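Local atomic coordinates of mevalonate kinase, putative (Leishmania major, PDB entry 2HFS), a protein that probably catalyses the ATP-dependent phosphorylation of (R)-mevalonate to (R)-5-phosphomevalonate, the first of three steps from mevalonate to isopentenyl diphosphate. Residues 247-252 / 291-296. Sequence-based numbering, arbitrary orientation.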
loop_
_atom_site.group_PDB
_atom_site.type_symbol
_atom_site.label_atom_id
_atom_site.label_comp_id
_atom_site.label_asym_id
_atom_site.label_seq_id
_atom_site.Cartn_x
_atom_site.Cartn_y
_atom_site.Cartn_z
ATOM N N GLN A 247 9.293 17.079 -8.476
ATOM C CA GLN A 247 8.547 18.318 -8.631
ATOM C C GLN A 247 7.030 18.090 -8.830
ATOM O O GLN A 247 6.213 18.833 -8.276
ATOM C CB GLN A 247 9.146 19.169 -9.756
ATOM C CG GLN A 247 8.570 20.603 -9.832
ATOM C CD GLN A 247 8.258 21.220 -8.463
ATOM O OE1 GLN A 247 9.119 21.264 -7.554
ATOM N NE2 GLN A 247 7.016 21.697 -8.310
ATOM N N LEU A 248 6.674 17.068 -9.599
ATOM C CA LEU A 248 5.280 16.705 -9.875
ATOM C C LEU A 248 4.572 16.172 -8.629
ATOM O O LEU A 248 3.413 16.501 -8.381
ATOM C CB LEU A 248 5.200 15.687 -11.026
ATOM C CG LEU A 248 5.549 16.233 -12.428
ATOM C CD1 LEU A 248 6.076 15.144 -13.319
ATOM C CD2 LEU A 248 4.353 16.940 -13.077
HETATM N N MSE A 249 5.281 15.356 -7.850
HETATM C CA MSE A 249 4.786 14.929 -6.546
HETATM C C MSE A 249 4.456 16.141 -5.666
HETATM O O MSE A 249 3.423 16.175 -5.016
HETATM C CB MSE A 249 5.800 14.008 -5.842
HETATM C CG MSE A 249 5.832 12.581 -6.392
HETATM SE SE MSE A 249 7.401 11.699 -5.730
HETATM C CE MSE A 249 6.822 11.380 -3.887
ATOM N N ASN A 250 5.330 17.139 -5.653
ATOM C CA ASN A 250 5.064 18.378 -4.902
ATOM C C ASN A 250 3.795 19.065 -5.392
ATOM O O ASN A 250 2.970 19.553 -4.604
ATOM C CB ASN A 250 6.262 19.333 -5.012
ATOM C CG ASN A 250 7.442 18.869 -4.205
ATOM O OD1 ASN A 250 7.294 18.041 -3.314
ATOM N ND2 ASN A 250 8.629 19.414 -4.500
ATOM N N ALA A 251 3.642 19.085 -6.714
ATOM C CA ALA A 251 2.483 19.707 -7.335
ATOM C C ALA A 251 1.232 18.948 -6.943
ATOM O O ALA A 251 0.194 19.555 -6.675
ATOM C CB ALA A 251 2.640 19.729 -8.851
ATOM N N ASN A 252 1.340 17.622 -6.923
ATOM C CA ASN A 252 0.233 16.773 -6.510
ATOM C C ASN A 252 -0.155 17.018 -5.068
ATOM O O ASN A 252 -1.340 17.147 -4.769
ATOM C CB ASN A 252 0.560 15.271 -6.714
ATOM C CG ASN A 252 -0.704 14.369 -6.768
ATOM O OD1 ASN A 252 -0.588 13.178 -7.066
ATOM N ND2 ASN A 252 -1.891 14.922 -6.483
ATOM N N ILE A 291 0.187 8.325 6.182
ATOM C CA ILE A 291 1.582 8.409 5.752
ATOM C C ILE A 291 1.827 9.509 4.723
ATOM O O ILE A 291 0.897 9.936 3.991
ATOM C CB ILE A 291 2.113 7.043 5.157
ATOM C CG1 ILE A 291 1.229 6.525 3.999
ATOM C CG2 ILE A 291 2.271 5.994 6.260
ATOM C CD1 ILE A 291 2.006 5.650 2.974
ATOM N N ALA A 292 3.088 9.945 4.687
ATOM C CA ALA A 292 3.623 10.752 3.606
ATOM C C ALA A 292 4.767 9.984 2.984
ATOM O O ALA A 292 5.313 9.062 3.596
ATOM C CB ALA A 292 4.116 12.104 4.111
ATOM N N VAL A 293 5.116 10.369 1.754
ATOM C CA VAL A 293 6.195 9.734 1.018
ATOM C C VAL A 293 7.116 10.810 0.440
ATOM O O VAL A 293 6.641 11.831 -0.062
ATOM C CB VAL A 293 5.649 8.805 -0.101
ATOM C CG1 VAL A 293 4.719 9.563 -1.096
ATOM C CG2 VAL A 293 6.777 8.162 -0.830
ATOM N N ALA A 294 8.425 10.589 0.552
ATOM C CA ALA A 294 9.410 11.508 -0.029
ATOM C C ALA A 294 10.248 10.714 -1.022
ATOM O O ALA A 294 10.530 9.527 -0.784
ATOM C CB ALA A 294 10.290 12.102 1.066
ATOM N N LEU A 295 10.638 11.355 -2.124
ATOM C CA LEU A 295 11.561 10.734 -3.086
ATOM C C LEU A 295 12.971 11.286 -2.901
ATOM O O LEU A 295 13.171 12.496 -2.919
ATOM C CB LEU A 295 11.108 10.969 -4.524
ATOM C CG LEU A 295 11.975 10.421 -5.658
ATOM C CD1 LEU A 295 11.963 8.865 -5.733
ATOM C CD2 LEU A 295 11.532 11.015 -6.969
ATOM N N ALA A 296 13.936 10.393 -2.735
ATOM C CA ALA A 296 15.343 10.783 -2.572
ATOM C C ALA A 296 16.092 10.507 -3.873
ATOM O O ALA A 296 15.688 9.641 -4.648
ATOM C CB ALA A 296 15.984 10.007 -1.412
#
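Val293 O is the polar atom that meets the opposing helix: CE of Met249, a selenomethionine, lies 3.9 Å from it, a van der Waals contact of a methyl that offers no hydrogen bond; none joins the two segments. The same methyl also rests 3.9 Å from CG1 of Val293, the branch set between the backbone N and the carbonyl carbon (chi1 57°). One atom nearer the helix, SE of Met249 sits 4.0 Å from CB of Leu295. Met249 thus spans two residues on one face of the strand, whereas CB of the intervening Ala294 points away. The Met249 chain leaves the helix extended through chi2 (166°) and then bends at chi3 (75°), which swings the methyl toward Val293 while selenium stays over Leu295. Met249 crosses the Val293 and Leu295 side chains at about a right angle. The contact is buried but slender, 130 Å² in all, with 8.7 Å between CA of Met249 and CA of Leu295. It packs helix 242-258 against a four-stranded antiparallel sheet, both segments falling in the GHMP kinase C-terminal family region. Asn250 OD1 accepts a hydrogen bond from Ala281 N. Phe25 of strand 17-25 also touches Met249, helix 216-239 meets Leu248 and Ala251, and strand 291-296 runs between strands 280-284 and 188-194.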